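Local coordinates for protein probable benzoylformate decarboxylase (Rhodococcus jostii, PDB 7ORX) that is a tetrameric member of the thiamine diphosphate-dependent enzyme family that carries thiamine diphosphate and a sodium ion, at residues Leu208-Ala213 / Leu274-Pro279; Ala278-Tyr283 / Leu298-Asp303. All coordinates share one frame; numbering follows the deposited sequence.

Interaction 1. Residues Leu208-Ala213 / Leu274-Pro279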
loop_
_atom_site.group_PDB
_atom_site.type_symbol
_atom_site.label_atom_id
_atom_site.label_comp_id
_atom_site.label_asym_id
_atom_site.label_seq_id
_atom_site.Cartn_x
_atom_site.Cartn_y
_atom_site.Cartn_z
ATOM N N LEU C 208 15.479 -17.477 -33.198
ATOM C CA LEU C 208 15.028 -16.177 -32.675
ATOM C C LEU C 208 13.626 -16.358 -32.127
ATOM O O LEU C 208 12.773 -16.861 -32.863
ATOM C CB LEU C 208 14.973 -15.155 -33.808
ATOM C CG LEU C 208 16.283 -14.844 -34.518
ATOM C CD1 LEU C 208 16.251 -13.391 -34.977
ATOM C CD2 LEU C 208 17.493 -15.088 -33.625
ATOM N N VAL C 209 13.380 -15.910 -30.906
ATOM C CA VAL C 209 12.011 -15.844 -30.343
ATOM C C VAL C 209 11.735 -14.372 -30.114
ATOM O O VAL C 209 12.603 -13.767 -29.546
ATOM C CB VAL C 209 11.938 -16.656 -29.057
ATOM C CG1 VAL C 209 10.567 -16.566 -28.409
ATOM C CG2 VAL C 209 12.335 -18.091 -29.320
ATOM N N LEU C 210 10.665 -13.817 -30.672
ATOM C CA LEU C 210 10.467 -12.356 -30.750
ATOM C C LEU C 210 9.213 -11.971 -29.987
ATOM O O LEU C 210 8.198 -12.671 -30.073
ATOM C CB LEU C 210 10.388 -11.906 -32.210
ATOM C CG LEU C 210 11.680 -12.117 -33.001
ATOM C CD1 LEU C 210 11.596 -11.603 -34.433
ATOM C CD2 LEU C 210 12.850 -11.479 -32.332
ATOM N N GLY C 211 9.290 -10.849 -29.276
ATOM C CA GLY C 211 8.188 -10.357 -28.437
ATOM C C GLY C 211 7.714 -8.991 -28.884
ATOM O O GLY C 211 8.267 -8.386 -29.809
ATOM N N PRO C 212 6.718 -8.453 -28.158
ATOM C CA PRO C 212 5.975 -7.283 -28.594
ATOM C C PRO C 212 6.928 -6.116 -28.746
ATOM O O PRO C 212 6.681 -5.300 -29.627
ATOM C CB PRO C 212 4.866 -7.047 -27.548
ATOM C CG PRO C 212 5.158 -7.970 -26.421
ATOM C CD PRO C 212 6.207 -8.972 -26.891
ATOM N N ALA C 213 7.950 -6.030 -27.893
ATOM C CA ALA C 213 8.821 -4.827 -27.873
ATOM C C ALA C 213 9.563 -4.679 -29.206
ATOM O O ALA C 213 9.921 -3.606 -29.526
ATOM C CB ALA C 213 9.773 -4.884 -26.716
ATOM N N LEU C 274 17.762 -17.158 -28.775
ATOM C CA LEU C 274 17.850 -15.703 -28.526
ATOM C C LEU C 274 16.432 -15.148 -28.453
ATOM O O LEU C 274 15.736 -15.117 -29.476
ATOM C CB LEU C 274 18.648 -15.037 -29.639
ATOM C CG LEU C 274 18.636 -13.517 -29.599
ATOM C CD1 LEU C 274 19.327 -13.010 -28.328
ATOM C CD2 LEU C 274 19.287 -12.976 -30.856
ATOM N N VAL C 275 16.002 -14.739 -27.265
ATOM C CA VAL C 275 14.667 -14.117 -27.017
ATOM C C VAL C 275 14.879 -12.611 -27.015
ATOM O O VAL C 275 15.560 -12.174 -26.145
ATOM C CB VAL C 275 14.055 -14.576 -25.676
ATOM C CG1 VAL C 275 12.731 -13.875 -25.388
ATOM C CG2 VAL C 275 13.913 -16.101 -25.632
ATOM N N VAL C 276 14.212 -11.875 -27.896
ATOM C CA VAL C 276 14.294 -10.392 -27.991
ATOM C C VAL C 276 12.901 -9.800 -27.702
ATOM O O VAL C 276 11.920 -10.183 -28.340
ATOM C CB VAL C 276 14.843 -9.972 -29.364
ATOM C CG1 VAL C 276 15.057 -8.477 -29.403
ATOM C CG2 VAL C 276 16.124 -10.719 -29.704
ATOM N N GLY C 277 12.823 -8.937 -26.721
ATOM C CA GLY C 277 11.672 -8.072 -26.501
ATOM C C GLY C 277 10.497 -8.824 -25.950
ATOM O O GLY C 277 9.324 -8.394 -26.257
ATOM N N ALA C 278 10.740 -9.844 -25.131
ATOM C CA ALA C 278 9.646 -10.595 -24.467
ATOM C C ALA C 278 10.097 -11.001 -23.087
ATOM O O ALA C 278 11.285 -11.169 -22.858
ATOM C CB ALA C 278 9.231 -11.841 -25.255
ATOM N N PRO C 279 9.152 -11.266 -22.167
ATOM C CA PRO C 279 9.482 -11.946 -20.922
ATOM C C PRO C 279 9.941 -13.348 -21.314
ATOM O O PRO C 279 9.741 -13.730 -22.462
ATOM C CB PRO C 279 8.191 -11.998 -20.102
ATOM C CG PRO C 279 7.258 -11.024 -20.831
ATOM C CD PRO C 279 7.712 -10.986 -22.281
#

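Interaction 2. Residues Ala278-Tyr283 / Leu298-Asp303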
loop_
_atom_site.group_PDB
_atom_site.type_symbol
_atom_site.label_atom_id
_atom_site.label_comp_id
_atom_site.label_asym_id
_atom_site.label_seq_id
_atom_site.Cartn_x
_atom_site.Cartn_y
_atom_site.Cartn_z
ATOM N N ALA C 278 10.740 -9.844 -25.131
ATOM C CA ALA C 278 9.646 -10.595 -24.467
ATOM C C ALA C 278 10.097 -11.001 -23.087
ATOM O O ALA C 278 11.285 -11.169 -22.858
ATOM C CB ALA C 278 9.231 -11.841 -25.255
ATOM N N PRO C 279 9.152 -11.266 -22.167
ATOM C CA PRO C 279 9.482 -11.946 -20.922
ATOM C C PRO C 279 9.941 -13.348 -21.314
ATOM O O PRO C 279 9.741 -13.730 -22.462
ATOM C CB PRO C 279 8.191 -11.998 -20.102
ATOM C CG PRO C 279 7.258 -11.024 -20.831
ATOM C CD PRO C 279 7.712 -10.986 -22.281
ATOM N N VAL C 280 10.547 -14.043 -20.363
ATOM C CA VAL C 280 10.931 -15.484 -20.418
ATOM C C VAL C 280 10.245 -16.165 -19.233
ATOM O O VAL C 280 10.677 -16.008 -18.103
ATOM C CB VAL C 280 12.464 -15.639 -20.374
ATOM C CG1 VAL C 280 12.905 -17.064 -20.359
ATOM C CG2 VAL C 280 13.114 -14.939 -21.538
ATOM N N PHE C 281 9.104 -16.813 -19.447
ATOM C CA PHE C 281 8.216 -16.604 -20.585
ATOM C C PHE C 281 6.803 -16.312 -20.034
ATOM O O PHE C 281 6.483 -16.588 -18.846
ATOM C CB PHE C 281 8.197 -17.822 -21.529
ATOM C CG PHE C 281 9.394 -18.081 -22.422
ATOM C CD1 PHE C 281 9.620 -17.326 -23.558
ATOM C CD2 PHE C 281 10.247 -19.148 -22.187
ATOM C CE1 PHE C 281 10.712 -17.563 -24.377
ATOM C CE2 PHE C 281 11.294 -19.438 -23.053
ATOM C CZ PHE C 281 11.523 -18.646 -24.150
ATOM N N ARG C 282 5.933 -15.834 -20.906
ATOM C CA ARG C 282 4.508 -15.536 -20.607
ATOM C C ARG C 282 3.661 -16.822 -20.811
ATOM O O ARG C 282 2.753 -16.890 -21.670
ATOM C CB ARG C 282 4.146 -14.354 -21.497
ATOM C CG ARG C 282 3.062 -13.478 -20.912
ATOM C CD ARG C 282 3.529 -12.390 -19.989
ATOM N NE ARG C 282 2.273 -11.690 -19.710
ATOM C CZ ARG C 282 1.654 -11.634 -18.528
ATOM N NH1 ARG C 282 2.172 -12.208 -17.449
ATOM N NH2 ARG C 282 0.537 -10.933 -18.430
ATOM N N TYR C 283 3.960 -17.839 -20.013
ATOM C CA TYR C 283 3.229 -19.127 -19.898
ATOM C C TYR C 283 1.822 -18.820 -19.404
ATOM O O TYR C 283 1.611 -17.727 -18.899
ATOM C CB TYR C 283 3.930 -20.053 -18.901
ATOM C CG TYR C 283 5.384 -20.371 -19.181
ATOM C CD1 TYR C 283 5.759 -20.939 -20.384
ATOM C CD2 TYR C 283 6.379 -20.190 -18.233
ATOM C CE1 TYR C 283 7.075 -21.261 -20.670
ATOM C CE2 TYR C 283 7.699 -20.538 -18.493
ATOM C CZ TYR C 283 8.050 -21.077 -19.725
ATOM O OH TYR C 283 9.296 -21.505 -20.076
ATOM N N LEU C 298 19.985 -19.826 -23.381
ATOM C CA LEU C 298 19.006 -18.783 -23.728
ATOM C C LEU C 298 19.669 -17.440 -23.457
ATOM O O LEU C 298 20.136 -17.277 -22.319
ATOM C CB LEU C 298 17.748 -19.011 -22.885
ATOM C CG LEU C 298 16.551 -18.132 -23.253
ATOM C CD1 LEU C 298 15.219 -18.881 -23.174
ATOM C CD2 LEU C 298 16.508 -16.909 -22.368
ATOM N N ILE C 299 19.795 -16.603 -24.491
ATOM C CA ILE C 299 20.138 -15.158 -24.416
ATOM C C ILE C 299 18.840 -14.382 -24.462
ATOM O O ILE C 299 17.997 -14.696 -25.283
ATOM C CB ILE C 299 21.061 -14.668 -25.549
ATOM C CG1 ILE C 299 22.308 -15.518 -25.725
ATOM C CG2 ILE C 299 21.479 -13.255 -25.256
ATOM C CD1 ILE C 299 23.005 -15.817 -24.429
ATOM N N HIS C 300 18.731 -13.337 -23.667
ATOM C CA HIS C 300 17.455 -12.640 -23.421
ATOM C C HIS C 300 17.702 -11.147 -23.483
ATOM O O HIS C 300 18.505 -10.681 -22.690
ATOM C CB HIS C 300 16.951 -13.110 -22.074
ATOM C CG HIS C 300 15.670 -12.494 -21.713
ATOM N ND1 HIS C 300 15.277 -12.393 -20.401
ATOM C CD2 HIS C 300 14.709 -11.944 -22.481
ATOM C CE1 HIS C 300 14.107 -11.782 -20.358
ATOM N NE2 HIS C 300 13.719 -11.524 -21.639
ATOM N N VAL C 301 17.088 -10.429 -24.407
ATOM C CA VAL C 301 17.323 -8.970 -24.597
ATOM C C VAL C 301 16.019 -8.213 -24.333
ATOM O O VAL C 301 15.074 -8.482 -25.036
ATOM C CB VAL C 301 17.891 -8.662 -25.993
ATOM C CG1 VAL C 301 18.113 -7.165 -26.155
ATOM C CG2 VAL C 301 19.167 -9.439 -26.238
ATOM N N THR C 302 15.991 -7.247 -23.404
ATOM C CA THR C 302 14.722 -6.592 -23.003
ATOM C C THR C 302 14.999 -5.168 -22.507
ATOM O O THR C 302 16.013 -4.952 -21.846
ATOM C CB THR C 302 13.966 -7.504 -22.022
ATOM O OG1 THR C 302 12.887 -6.810 -21.413
ATOM C CG2 THR C 302 14.819 -7.980 -20.877
ATOM N N ASP C 303 14.115 -4.232 -22.852
ATOM C CA ASP C 303 14.027 -2.886 -22.249
ATOM C C ASP C 303 13.666 -3.009 -20.772
ATOM O O ASP C 303 14.023 -2.097 -20.031
ATOM C CB ASP C 303 13.041 -1.942 -22.965
ATOM C CG ASP C 303 11.931 -2.505 -23.893
ATOM O OD1 ASP C 303 10.900 -3.130 -23.403
ATOM O OD2 ASP C 303 12.032 -2.243 -25.124
#

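Interaction 1. Residues Leu208-Ala213 / Leu274-Pro279
Leu-208 and Leu-274 lie side by side on one face of a parallel sheet, their CD2 methyls meeting at 3.9 Å. They get there by different torsions: CG of Leu-208 is anti to its carbonyl carbon (chi1 -61°), which swings the branch toward its neighbour, whereas CG of Leu-274 is anti to its backbone N. Two residues on, Leu-210 runs alongside Val-276 and sets CD2 3.9 Å from the Val-276 CB; helix 321-331 covers Val-276 on this face. On the other face CB of Val-209 lies 4.0 Å from CG2 of Val-275. Between the two faces the strands pair in parallel register, with Val-209 N bonded to Leu-274 O (2.9 Å) and Val-276 N to Val-209 O (3.0 Å). These are two central strands of the Rossmann-like middle domain. Just after its strand, Gly-211 N makes a bent bond (139°) to Val-276 O, and Ala-213 N, in the short helix that follows, meets Gly-277 O at 3.2 Å, approaching one of its lone pairs within the plane of the carbonyl. With apolar branches on both faces and four backbone N-H groups bonded across the seam, the buried joint pays its polar cost through the backbone and takes its packing from aliphatic side chains.

Interaction 2. Residues Ala278-Tyr283 / Leu298-Asp303
The imidazole of His-300 carries this contact, gripped at its edge by Ala-278 and over one face by Val-280. With CG anti to the backbone N (chi1 -179°), the ring extends from its strand to meet the loop that follows strand 272-276. There NE2 donates to Ala-278 O at 2.7 Å with an N-H...O angle of 150°, the oxygen sitting near the ring plane but tilted somewhat out of it. CG2 of Val-280 stands almost exactly over the ring centre, 3.3 Å from the centroid of the His-300 ring and 2° off its normal, a CH-pi contact. The opposite face takes CG2 of Thr-302, displaced toward the rim. The bond and the two methyls would together limit rotation of the ring about CB-CG. In the Rossmann-like central domain, the loop 278-283 leaves the C-terminal end of one parallel strand and folds back along the next, 297-302, on the way into it. Leu-298, two residues before His-300 and on the same side of that strand, meets the loop tip to tip. Its two methyls reach different partners first: CD2 lies 4.0 Å from Val-280 CG2, and CD1 comes 3.8 Å from Phe-281 CZ. Val-280 also lays CG1 over one face of the Phe-281 ring, near the rim, so one isopropyl group serves both aromatic neighbours. The peptide bond before Phe-281 is modelled cis. Beyond it Arg-282, centre of an inverse gamma turn, lies in a cation-pi contact with Tyr-90 and packs on Val-111 of a second subunit.

From the N terminus, strand 206-210 comes first and runs through Gly-211 into helix 212-216. The chain then makes a 60-residue excursion, which includes strands 234-236 and 252-255, before strand 272-276 returns and interaction 1 closes this long loop. Interaction 2 begins where it ends: Ala-278 and Pro-279 belong to both, and a short connection of 14 residues brings the chain back into strand 297-302. The two loops therefore follow one another and neither nest nor cross. Strands 272-276 and 297-302 are themselves sheet neighbours, with probable hydrogen bonds from Val-275 N to Ile-299 O and from Gly-277 N to Val-301 O, so three adjacent strands are joined.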